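PDB 5ICQ: methylocystis parvus OBBP MbnE from Methylocystis parvus OBBP, which probably binds the copper-chelating peptide methanobactin in the periplasm and passes it on for uptake into the cell. Local coordinates for residues 53-58 with 589-594; 60-65 with 257-262; 236-241 with 263-268; 583-588 with 604-609. All coordinates share one frame; numbering follows the deposited sequence.

Contact 1: residues 53-58 with 589-594; sequences FPYADP and RSPRYG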
# COMPACT_ATOMS: atom_id res chain seq x y z
N PHE A 53 -17.10 10.28 -11.29
CA PHE A 53 -16.73 9.01 -10.68
C PHE A 53 -17.86 8.55 -9.76
O PHE A 53 -18.47 9.37 -9.08
CB PHE A 53 -15.43 9.15 -9.87
CG PHE A 53 -14.17 9.20 -10.71
CD1 PHE A 53 -14.21 9.01 -12.09
CD2 PHE A 53 -12.94 9.40 -10.10
CE1 PHE A 53 -13.05 9.04 -12.86
CE2 PHE A 53 -11.76 9.43 -10.86
CZ PHE A 53 -11.81 9.25 -12.23
N PRO A 54 -18.14 7.25 -9.69
CA PRO A 54 -19.35 6.80 -8.97
C PRO A 54 -19.30 7.01 -7.47
O PRO A 54 -20.37 7.00 -6.83
CB PRO A 54 -19.44 5.31 -9.33
CG PRO A 54 -18.08 4.92 -9.77
CD PRO A 54 -17.49 6.15 -10.42
N TYR A 55 -18.12 7.22 -6.87
CA TYR A 55 -18.03 7.53 -5.44
C TYR A 55 -17.93 9.03 -5.16
O TYR A 55 -17.60 9.42 -4.04
CB TYR A 55 -16.83 6.80 -4.81
CG TYR A 55 -15.49 7.11 -5.44
CD1 TYR A 55 -15.11 6.49 -6.63
CD2 TYR A 55 -14.60 8.00 -4.85
CE1 TYR A 55 -13.88 6.76 -7.22
CE2 TYR A 55 -13.36 8.26 -5.43
CZ TYR A 55 -13.02 7.64 -6.61
OH TYR A 55 -11.81 7.90 -7.21
N ALA A 56 -18.15 9.86 -6.16
CA ALA A 56 -18.31 11.29 -5.95
C ALA A 56 -19.79 11.62 -6.02
O ALA A 56 -20.55 10.95 -6.72
CB ALA A 56 -17.54 12.11 -6.99
N ASP A 57 -20.20 12.65 -5.28
CA ASP A 57 -21.58 13.11 -5.35
C ASP A 57 -21.61 14.50 -5.99
O ASP A 57 -21.18 15.47 -5.35
CB ASP A 57 -22.23 13.14 -3.97
CG ASP A 57 -23.74 13.39 -4.03
OD1 ASP A 57 -24.22 14.00 -5.01
OD2 ASP A 57 -24.44 12.96 -3.10
N PRO A 58 -22.10 14.64 -7.22
CA PRO A 58 -22.13 15.98 -7.84
C PRO A 58 -23.00 16.97 -7.09
O PRO A 58 -22.84 18.18 -7.29
CB PRO A 58 -22.67 15.70 -9.25
CG PRO A 58 -23.29 14.35 -9.19
CD PRO A 58 -22.57 13.59 -8.12
N ARG A 589 -22.07 6.27 -1.66
CA ARG A 589 -21.27 5.18 -2.20
C ARG A 589 -19.79 5.50 -2.03
O ARG A 589 -19.31 6.51 -2.55
CB ARG A 589 -21.61 4.95 -3.68
CG ARG A 589 -20.72 3.96 -4.36
CD ARG A 589 -21.24 3.59 -5.72
NE ARG A 589 -20.30 2.72 -6.42
CZ ARG A 589 -20.51 2.16 -7.61
NH1 ARG A 589 -21.67 2.37 -8.24
NH2 ARG A 589 -19.58 1.39 -8.16
N SER A 590 -19.08 4.64 -1.32
CA SER A 590 -17.65 4.78 -1.09
C SER A 590 -16.86 3.99 -2.13
O SER A 590 -17.39 3.05 -2.75
CB SER A 590 -17.31 4.31 0.32
OG SER A 590 -17.98 5.12 1.27
N PRO A 591 -15.60 4.34 -2.38
CA PRO A 591 -14.84 3.65 -3.43
C PRO A 591 -14.58 2.19 -3.09
O PRO A 591 -14.33 1.85 -1.93
CB PRO A 591 -13.53 4.44 -3.50
CG PRO A 591 -13.41 5.10 -2.20
CD PRO A 591 -14.81 5.42 -1.76
N ARG A 592 -14.65 1.33 -4.12
CA ARG A 592 -14.46 -0.10 -3.91
C ARG A 592 -13.03 -0.47 -3.54
O ARG A 592 -12.81 -1.54 -2.95
CB ARG A 592 -14.86 -0.89 -5.17
CG ARG A 592 -16.32 -0.80 -5.56
CD ARG A 592 -16.60 -1.58 -6.84
NE ARG A 592 -16.35 -3.01 -6.70
CZ ARG A 592 -16.45 -3.91 -7.68
NH1 ARG A 592 -16.81 -3.52 -8.90
NH2 ARG A 592 -16.21 -5.19 -7.45
N TYR A 593 -12.05 0.36 -3.89
CA TYR A 593 -10.65 0.01 -3.68
C TYR A 593 -9.94 1.15 -2.96
O TYR A 593 -10.50 2.22 -2.71
CB TYR A 593 -9.95 -0.33 -5.02
CG TYR A 593 -10.55 -1.54 -5.66
CD1 TYR A 593 -10.20 -2.82 -5.23
CD2 TYR A 593 -11.51 -1.42 -6.65
CE1 TYR A 593 -10.78 -3.94 -5.80
CE2 TYR A 593 -12.09 -2.52 -7.23
CZ TYR A 593 -11.72 -3.78 -6.81
OH TYR A 593 -12.31 -4.87 -7.41
N GLY A 594 -8.68 0.88 -2.61
CA GLY A 594 -7.87 1.85 -1.91
C GLY A 594 -7.84 1.66 -0.40
O GLY A 594 -8.84 1.28 0.21

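Contact 2: residues 60-65 with 257-262; sequences AKKGGR and FYNFDE. With SO4 (sulfate ion), chain B.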
# COMPACT_ATOMS: atom_id res chain seq x y z
N ALA A 60 -22.70 17.50 -3.96
CA ALA A 60 -21.94 17.96 -2.79
C ALA A 60 -21.94 19.48 -2.72
O ALA A 60 -21.78 20.16 -3.74
CB ALA A 60 -20.50 17.44 -2.86
N LYS A 61 -22.14 20.00 -1.52
CA LYS A 61 -22.17 21.45 -1.32
C LYS A 61 -20.76 22.02 -1.22
O LYS A 61 -19.86 21.39 -0.67
CB LYS A 61 -22.98 21.78 -0.07
CG LYS A 61 -24.45 21.45 -0.24
CD LYS A 61 -25.15 21.28 1.08
CE LYS A 61 -26.60 20.86 0.88
NZ LYS A 61 -27.25 20.43 2.16
N LYS A 62 -20.59 23.24 -1.72
CA LYS A 62 -19.30 23.93 -1.65
C LYS A 62 -19.26 24.90 -0.48
O LYS A 62 -20.26 25.56 -0.17
CB LYS A 62 -19.02 24.69 -2.95
CG LYS A 62 -19.17 23.84 -4.20
CD LYS A 62 -18.07 22.79 -4.31
CE LYS A 62 -18.29 21.90 -5.54
NZ LYS A 62 -17.27 20.81 -5.65
N GLY A 63 -18.10 25.00 0.16
CA GLY A 63 -17.88 25.97 1.22
C GLY A 63 -17.30 25.32 2.46
O GLY A 63 -17.24 24.10 2.61
N GLY A 64 -16.85 26.19 3.37
CA GLY A 64 -16.44 25.77 4.69
C GLY A 64 -14.97 25.38 4.77
O GLY A 64 -14.27 25.22 3.77
N ARG A 65 -14.50 25.25 6.01
CA ARG A 65 -13.13 24.84 6.29
C ARG A 65 -13.12 23.44 6.89
O ARG A 65 -13.80 23.20 7.89
CB ARG A 65 -12.45 25.82 7.24
CG ARG A 65 -11.08 25.34 7.76
CD ARG A 65 -10.39 26.39 8.66
NE ARG A 65 -10.03 27.60 7.93
CZ ARG A 65 -9.13 28.49 8.34
NH1 ARG A 65 -8.49 28.29 9.48
NH2 ARG A 65 -8.86 29.57 7.61
N PHE A 257 -15.75 16.44 -6.40
CA PHE A 257 -14.60 16.45 -5.50
C PHE A 257 -14.24 17.89 -5.16
O PHE A 257 -14.62 18.83 -5.87
CB PHE A 257 -13.40 15.76 -6.15
CG PHE A 257 -13.59 14.28 -6.36
CD1 PHE A 257 -13.66 13.41 -5.28
CD2 PHE A 257 -13.69 13.76 -7.65
CE1 PHE A 257 -13.82 12.05 -5.48
CE2 PHE A 257 -13.85 12.39 -7.85
CZ PHE A 257 -13.92 11.53 -6.77
N TYR A 258 -13.51 18.06 -4.06
CA TYR A 258 -12.93 19.34 -3.65
C TYR A 258 -14.02 20.36 -3.32
O TYR A 258 -14.18 21.39 -3.97
CB TYR A 258 -11.99 19.88 -4.73
CG TYR A 258 -11.14 18.82 -5.35
CD1 TYR A 258 -10.21 18.10 -4.60
CD2 TYR A 258 -11.24 18.55 -6.71
CE1 TYR A 258 -9.42 17.14 -5.19
CE2 TYR A 258 -10.46 17.60 -7.30
CZ TYR A 258 -9.56 16.90 -6.55
OH TYR A 258 -8.78 15.94 -7.17
N ASN A 259 -14.74 20.05 -2.25
CA ASN A 259 -15.92 20.82 -1.89
C ASN A 259 -15.66 21.86 -0.82
O ASN A 259 -16.29 22.93 -0.84
CB ASN A 259 -17.01 19.85 -1.44
CG ASN A 259 -17.29 18.83 -2.52
OD1 ASN A 259 -17.57 19.21 -3.66
ND2 ASN A 259 -17.11 17.55 -2.21
N PHE A 260 -14.73 21.60 0.09
CA PHE A 260 -14.39 22.58 1.11
C PHE A 260 -13.69 23.77 0.46
O PHE A 260 -12.91 23.62 -0.49
CB PHE A 260 -13.49 21.96 2.17
CG PHE A 260 -14.11 20.79 2.87
CD1 PHE A 260 -15.09 20.98 3.81
CD2 PHE A 260 -13.71 19.48 2.56
CE1 PHE A 260 -15.69 19.91 4.46
CE2 PHE A 260 -14.30 18.40 3.19
CZ PHE A 260 -15.30 18.62 4.15
N ASP A 261 -13.98 24.97 0.98
CA ASP A 261 -13.29 26.16 0.48
C ASP A 261 -11.87 26.23 1.01
O ASP A 261 -10.98 26.79 0.36
CB ASP A 261 -14.06 27.42 0.86
CG ASP A 261 -15.28 27.66 -0.05
OD1 ASP A 261 -15.40 27.00 -1.10
OD2 ASP A 261 -16.11 28.54 0.29
N GLU A 262 -11.62 25.63 2.18
CA GLU A 262 -10.30 25.64 2.80
C GLU A 262 -10.08 24.31 3.50
O GLU A 262 -11.01 23.71 4.03
CB GLU A 262 -10.17 26.77 3.85
CG GLU A 262 -10.04 28.16 3.26
CD GLU A 262 -10.36 29.24 4.27
OE1 GLU A 262 -10.97 30.26 3.88
OE2 GLU A 262 -10.03 29.07 5.47
S SO4 B . -6.25 31.37 9.88
O1 SO4 B . -5.46 32.11 8.91
O2 SO4 B . -5.41 30.86 10.95
O3 SO4 B . -7.28 32.23 10.47
O4 SO4 B . -6.89 30.26 9.19

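Contact 3: residues 236-241 with 263-268; sequences ARLLLK and IDLQYF. With SO4 (sulfate ion), chain B.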
# COMPACT_ATOMS: atom_id res chain seq x y z
N ALA A 236 3.72 22.68 11.95
CA ALA A 236 2.52 23.06 12.68
C ALA A 236 1.27 22.96 11.82
O ALA A 236 0.34 22.23 12.18
CB ALA A 236 2.67 24.48 13.24
N ARG A 237 1.22 23.66 10.69
CA ARG A 237 -0.00 23.65 9.90
C ARG A 237 0.31 23.97 8.44
O ARG A 237 1.27 24.68 8.13
CB ARG A 237 -1.05 24.62 10.45
CG ARG A 237 -0.71 26.10 10.33
CD ARG A 237 -1.41 26.75 9.13
NE ARG A 237 -2.85 26.87 9.33
CZ ARG A 237 -3.51 28.02 9.38
NH1 ARG A 237 -2.88 29.18 9.23
NH2 ARG A 237 -4.82 28.01 9.56
N LEU A 238 -0.52 23.41 7.57
CA LEU A 238 -0.55 23.75 6.15
C LEU A 238 -1.99 24.13 5.82
O LEU A 238 -2.90 23.34 6.07
CB LEU A 238 -0.08 22.57 5.30
CG LEU A 238 -0.25 22.71 3.79
CD1 LEU A 238 0.59 23.87 3.29
CD2 LEU A 238 0.13 21.40 3.07
N LEU A 239 -2.20 25.34 5.32
CA LEU A 239 -3.54 25.81 4.96
C LEU A 239 -3.68 25.85 3.45
O LEU A 239 -2.92 26.55 2.76
CB LEU A 239 -3.83 27.18 5.56
CG LEU A 239 -5.22 27.75 5.21
CD1 LEU A 239 -6.35 26.93 5.85
CD2 LEU A 239 -5.34 29.22 5.60
N LEU A 240 -4.66 25.12 2.94
CA LEU A 240 -5.01 25.12 1.53
C LEU A 240 -6.28 25.93 1.33
O LEU A 240 -7.20 25.85 2.14
CB LEU A 240 -5.24 23.69 1.03
CG LEU A 240 -4.11 22.71 1.27
CD1 LEU A 240 -4.45 21.37 0.65
CD2 LEU A 240 -2.80 23.27 0.70
N LYS A 241 -6.32 26.71 0.26
CA LYS A 241 -7.49 27.52 -0.04
C LYS A 241 -7.85 27.30 -1.50
O LYS A 241 -6.97 27.23 -2.36
CB LYS A 241 -7.21 29.01 0.23
CG LYS A 241 -8.37 29.92 -0.07
CD LYS A 241 -8.15 31.29 0.56
CE LYS A 241 -9.36 32.19 0.36
NZ LYS A 241 -9.08 33.55 0.92
N ILE A 263 -8.82 23.87 3.51
CA ILE A 263 -8.42 22.67 4.23
C ILE A 263 -7.24 23.05 5.11
O ILE A 263 -6.19 23.48 4.60
CB ILE A 263 -8.01 21.53 3.29
CG1 ILE A 263 -9.17 21.20 2.33
CG2 ILE A 263 -7.59 20.31 4.13
CD1 ILE A 263 -8.74 20.37 1.15
N ASP A 264 -7.39 22.88 6.43
CA ASP A 264 -6.33 23.21 7.38
C ASP A 264 -5.76 21.91 7.93
O ASP A 264 -6.43 21.20 8.69
CB ASP A 264 -6.87 24.10 8.50
CG ASP A 264 -5.78 24.56 9.46
OD1 ASP A 264 -4.59 24.59 9.06
OD2 ASP A 264 -6.10 24.91 10.61
N LEU A 265 -4.53 21.59 7.53
CA LEU A 265 -3.86 20.37 7.96
C LEU A 265 -2.97 20.71 9.15
O LEU A 265 -1.95 21.39 8.99
CB LEU A 265 -3.03 19.76 6.83
CG LEU A 265 -3.82 19.29 5.60
CD1 LEU A 265 -3.85 20.38 4.53
CD2 LEU A 265 -3.25 18.00 5.03
N GLN A 266 -3.35 20.23 10.33
CA GLN A 266 -2.62 20.52 11.56
C GLN A 266 -1.87 19.27 12.02
O GLN A 266 -2.42 18.17 12.00
CB GLN A 266 -3.55 20.97 12.68
CG GLN A 266 -4.45 22.14 12.34
CD GLN A 266 -5.40 22.45 13.48
OE1 GLN A 266 -5.15 22.08 14.62
NE2 GLN A 266 -6.50 23.12 13.17
N TYR A 267 -0.63 19.47 12.47
CA TYR A 267 0.24 18.38 12.88
C TYR A 267 0.36 18.35 14.40
O TYR A 267 0.44 19.40 15.05
CB TYR A 267 1.62 18.50 12.22
CG TYR A 267 1.61 18.00 10.79
CD1 TYR A 267 1.05 18.76 9.77
CD2 TYR A 267 2.13 16.75 10.48
CE1 TYR A 267 1.02 18.29 8.47
CE2 TYR A 267 2.10 16.28 9.17
CZ TYR A 267 1.55 17.06 8.18
OH TYR A 267 1.52 16.60 6.88
N PHE A 268 0.37 17.14 14.96
CA PHE A 268 0.31 16.93 16.39
C PHE A 268 1.43 16.00 16.84
O PHE A 268 1.72 15.00 16.18
CB PHE A 268 -1.06 16.34 16.83
CG PHE A 268 -2.20 17.32 16.74
CD1 PHE A 268 -2.86 17.52 15.54
CD2 PHE A 268 -2.60 18.05 17.85
CE1 PHE A 268 -3.91 18.43 15.46
CE2 PHE A 268 -3.64 18.96 17.78
CZ PHE A 268 -4.30 19.16 16.57
S SO4 B . -6.25 31.37 9.88
O1 SO4 B . -5.46 32.11 8.91
O2 SO4 B . -5.41 30.86 10.95
O3 SO4 B . -7.28 32.23 10.47
O4 SO4 B . -6.89 30.26 9.19

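Contact 4: residues 583-588 with 604-609; sequences DIVRPE and SWWRKN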
# COMPACT_ATOMS: atom_id res chain seq x y z
N ASP A 583 -21.06 17.36 11.21
CA ASP A 583 -21.20 18.51 10.34
C ASP A 583 -20.56 18.30 8.97
O ASP A 583 -20.77 19.13 8.08
CB ASP A 583 -20.59 19.74 11.01
CG ASP A 583 -21.32 20.13 12.28
OD1 ASP A 583 -22.50 19.74 12.43
OD2 ASP A 583 -20.72 20.82 13.13
N ILE A 584 -19.78 17.24 8.79
CA ILE A 584 -19.29 16.90 7.46
C ILE A 584 -19.90 15.57 7.04
O ILE A 584 -20.18 14.71 7.88
CB ILE A 584 -17.75 16.87 7.38
CG1 ILE A 584 -17.16 15.85 8.36
CG2 ILE A 584 -17.19 18.27 7.64
CD1 ILE A 584 -15.65 15.59 8.12
N VAL A 585 -20.13 15.42 5.74
CA VAL A 585 -20.80 14.24 5.20
C VAL A 585 -20.05 13.75 3.97
O VAL A 585 -19.23 14.46 3.38
CB VAL A 585 -22.28 14.53 4.85
CG1 VAL A 585 -23.08 14.80 6.12
CG2 VAL A 585 -22.36 15.69 3.93
N ARG A 586 -20.37 12.53 3.55
CA ARG A 586 -19.72 11.88 2.43
C ARG A 586 -20.75 11.27 1.51
O ARG A 586 -21.93 11.16 1.88
CB ARG A 586 -18.76 10.80 2.94
CG ARG A 586 -19.45 9.63 3.57
CD ARG A 586 -18.47 8.49 3.75
NE ARG A 586 -19.10 7.29 4.25
CZ ARG A 586 -19.40 7.07 5.52
NH1 ARG A 586 -19.13 8.00 6.44
NH2 ARG A 586 -19.97 5.94 5.88
N PRO A 587 -20.37 10.90 0.28
CA PRO A 587 -21.35 10.29 -0.63
C PRO A 587 -21.86 8.96 -0.09
O PRO A 587 -21.20 8.29 0.72
CB PRO A 587 -20.57 10.10 -1.94
CG PRO A 587 -19.46 11.12 -1.86
CD PRO A 587 -19.10 11.21 -0.40
N GLU A 588 -23.05 8.57 -0.56
CA GLU A 588 -23.63 7.31 -0.13
C GLU A 588 -22.78 6.13 -0.55
O GLU A 588 -22.75 5.10 0.12
CB GLU A 588 -25.04 7.16 -0.70
CG GLU A 588 -25.96 8.31 -0.37
CD GLU A 588 -27.40 7.88 -0.25
OE1 GLU A 588 -28.26 8.75 0.05
OE2 GLU A 588 -27.68 6.68 -0.45
N SER A 604 -13.84 13.69 -1.34
CA SER A 604 -15.25 13.48 -1.69
C SER A 604 -16.24 13.98 -0.64
O SER A 604 -17.45 14.00 -0.91
CB SER A 604 -15.52 11.99 -1.96
OG SER A 604 -15.39 11.22 -0.77
N TRP A 605 -15.78 14.41 0.52
CA TRP A 605 -16.69 14.85 1.57
C TRP A 605 -17.07 16.32 1.39
O TRP A 605 -16.52 17.03 0.53
CB TRP A 605 -16.06 14.65 2.96
CG TRP A 605 -15.82 13.23 3.38
CD1 TRP A 605 -15.17 12.26 2.68
CD2 TRP A 605 -16.16 12.66 4.66
NE1 TRP A 605 -15.11 11.10 3.43
CE2 TRP A 605 -15.71 11.32 4.65
CE3 TRP A 605 -16.82 13.14 5.80
CZ2 TRP A 605 -15.88 10.46 5.74
CZ3 TRP A 605 -17.00 12.27 6.88
CH2 TRP A 605 -16.53 10.95 6.84
N TRP A 606 -18.01 16.78 2.21
CA TRP A 606 -18.41 18.18 2.14
C TRP A 606 -19.08 18.60 3.44
O TRP A 606 -19.43 17.77 4.28
CB TRP A 606 -19.34 18.44 0.94
CG TRP A 606 -20.73 17.81 0.99
CD1 TRP A 606 -21.88 18.38 1.46
CD2 TRP A 606 -21.11 16.51 0.49
NE1 TRP A 606 -22.94 17.52 1.31
CE2 TRP A 606 -22.49 16.36 0.72
CE3 TRP A 606 -20.40 15.46 -0.11
CZ2 TRP A 606 -23.19 15.21 0.36
CZ3 TRP A 606 -21.09 14.31 -0.47
CH2 TRP A 606 -22.47 14.19 -0.23
N ARG A 607 -19.24 19.91 3.60
CA ARG A 607 -19.87 20.47 4.79
C ARG A 607 -21.39 20.42 4.65
O ARG A 607 -21.95 20.86 3.65
CB ARG A 607 -19.41 21.92 5.00
CG ARG A 607 -20.01 22.59 6.23
CD ARG A 607 -19.75 24.10 6.24
NE ARG A 607 -20.36 24.77 5.09
CZ ARG A 607 -20.23 26.06 4.82
NH1 ARG A 607 -19.50 26.84 5.61
NH2 ARG A 607 -20.82 26.58 3.75
N LYS A 608 -22.06 19.88 5.66
CA LYS A 608 -23.51 19.75 5.60
C LYS A 608 -24.16 21.13 5.70
O LYS A 608 -23.70 22.01 6.43
CB LYS A 608 -23.99 18.85 6.74
CG LYS A 608 -25.43 18.39 6.60
CD LYS A 608 -25.67 17.15 7.44
CE LYS A 608 -25.38 17.41 8.90
NZ LYS A 608 -25.59 16.18 9.72
N ASN A 609 -25.24 21.34 4.94
CA ASN A 609 -25.92 22.62 5.07
C ASN A 609 -27.02 22.55 6.13
O ASN A 609 -26.76 22.73 7.32
CB ASN A 609 -26.51 23.08 3.74
CG ASN A 609 -26.38 24.58 3.53
OD1 ASN A 609 -25.59 25.25 4.21
ND2 ASN A 609 -27.15 25.12 2.59
O HOH W 1 -22.23 21.93 8.49

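Contact 1: residues 53-58 with 589-594
Two carbons of Tyr55 close on the carbonyl oxygen of Arg589: Tyr55 CA lies 3.3 Å from Arg589 O, its hydrogen aimed only roughly at the oxygen (128° at H), and Tyr55 CB stands nearly as close. No conventional hydrogen bond joins 53-58 to 589-594, which leaves this CH···O approach as the polar element and side-chain shape as the rest. Tyr55 carries CG between its backbone N and carbonyl carbon (chi1 57°), and from there the ring reaches Pro591. The proline comes over one face, with Pro591 CB 3.9 Å from the centroid of the Tyr55 ring and displaced toward the rim; this is a CH-pi contact, and the two side chains cross at about a right angle. Phe53 to Ala56 make a type I beta turn, closed by Ala56 N to Phe53 O at 3.0 Å. Pro54 and Tyr55 are its two corner residues, and both turn corners meet the loop that links strands 584-585 and 606-607. At the first corner Pro54 CB is centred over one face of the Arg589 guanidinium, 3.7 Å from Arg589 CZ. The arginine gets there on a chain extended from CG to NE, Arg589 CD passing 3.7 Å from Pro54 O. Beyond the turn, Arg589 NH2 forms a salt bridge with Asp105, and Tyr55 OH is hydrogen-bonded to the backbone N of the adjacent Gln104. With an alanine in place of Tyr55, Pro591 would probably lose the flat surface it rests against and Gln104 N its hydroxyl partner.

Contact 2: residues 60-65 with 257-262
Segments 60-65 and 257-262 run in nearly the same direction, 21° apart, tied by Gly63 N to Asn259 O at 2.9 Å and by Gly64 O, which takes Glu262 N at 3.1 Å and, weakly, Asp261 N. Gly63 has backbone angles at which a side chain would collide with the preceding carbonyl. Asn259 uses both ends of its amide. Its OD1 accepts Lys62 NZ at 2.6 Å; the lysine chain bends at chi2 (-70°) to fold back over the asparagine. At the nitrogen end of the amide, Asn259 ND2 lies 3.5 Å from Ala60 CB and bonds to the carbonyls of Gly256 and Trp605. A leucine at Asn259 would probably leave Lys62 NZ without its acceptor and those two carbonyls without a shared donor. Farther along, Arg65 meets Glu262 in a salt bridge. Arg65 NE donates to Glu262 OE2 at 2.9 Å, near the guanidinium plane, while the carboxylate is turned 60° from that plane; Arg65 NH2 reaches the same oxygen at a distance too short to trust. Arg65 NH1 and NH2 also hold O4 of a sulfate, probably from the crystallisation liquor, at the guanidinium edge. Arg65 and Glu262 form a parallel bridge, the start of the pairing between strands 65-71 and 262-268 in a mixed four-stranded sheet.

Contact 3: residues 236-241 with 263-268
Leu240 and Ile263 pair as antiparallel neighbours, with Leu240 N to Ile263 O at 2.8 Å and almost straight (177°), and Leu238 with Leu265 repeats the hydrogen-bonded pattern. The side chains of these four residues lie on one face of the sheet. Leu240 CG lies 4.0 Å from Leu265 CD1, the two leucines crossing at a slant, and this buried apolar layer is the tight part of the contact.

The other face is more polar and, apart from buried Asp264, partly exposed. There Arg237 NE gives a 2.9 Å salt-bridge bond to Asp264 OD1; the oxygen lies near the guanidinium plane, but the nitrogen stands 39° above the plane of the carboxylate. The arginine chain bends at chi2 and chi3, folding its guanidinium back over Leu239, whose CB is 3.9 Å above the centre of one guanidinium face. Arg237 NH2 reaches a bound sulfate ion, at 3.1 Å from its O4 and 3.2 Å from its O2, and NH1 has Asp231 as a salt-bridge partner. Gln266 NE2 donates to Asp264 OD2 at 3.1 Å from the side of the carboxylate plane opposite Arg237 NE, so both oxygens are engaged.

At the start of strand 237-242, Ala236 and Arg237 make a classic beta bulge opposite Gln233. The strand lies between 227-233 and 262-268, strand 65-71 flanks 262-268 on its far side, and Phe268 packs on helix 271-279.

Contact 4: residues 583-588 with 604-609
Trp606 sets CG between its backbone N and carbonyl carbon (chi1 68°), which brings a face of the indole against Val585, and Val585 uses the same crowded position for CG2. The methyl lands over the five-membered ring, Val585 CG2 being 3.4 Å from its centroid and 20° off the normal; at 3.2 Å from Trp606 NE1 the packing is tight. Farther along the indole, Pro587 CD lies 3.7 Å from Trp606 CZ3. The other tryptophan is met on the Ile584 side of the ladder. Arg586 CB is centred over one face of Trp605, 3.5 Å from the centroid of its five-membered ring. The arginine then runs alongside the indole, pointing the same way, with its guanidinium turned 44° from the ring plane and NH1 in a salt bridge with Glu311. Ile584 CD1 approaches the six-membered ring at Trp605 CE3, 3.6 Å away and at a slant. His580 and Phe598 meet Trp605 edge-to-face.

The backbones are joined by a pair of bonds between Val585 and Trp606, each 2.9 Å between N and O, and by Lys608 N to Asp583 O at 2.8 Å. Beside the last, Lys608 CD touches Val585 CG1, and Lys608 NZ bonds to Thr582 O. Together 584-585 and 606-607 form a short antiparallel two-stranded ladder, with Trp605 and Trp606 packed on its two faces, close to the C-terminal end of the model.

Contacts 1 and 2 join parts of the chain far apart in sequence, 531 and 192 residues, while contacts 3 and 4 are local pairings of neighbouring strands. Contact 2 is the meeting point: its centre lies about 9 Å from that of contact 4, 15 Å from contact 3 and 17 Å from contact 1. Contacts 2 and 3 share strand 262-268 and the sulfate, which Arg65 and Arg237 hold jointly. Ala60 of contact 2 packs on the Trp606 ring of contact 4, and Pro587 packs on Tyr55 of contact 1. Along the chain contacts 2 and 3 fall inside the loop closed by contact 1, and contact 4 interleaves with it. The last 30 residues thus return to N-terminal segments, tying chain end to chain start.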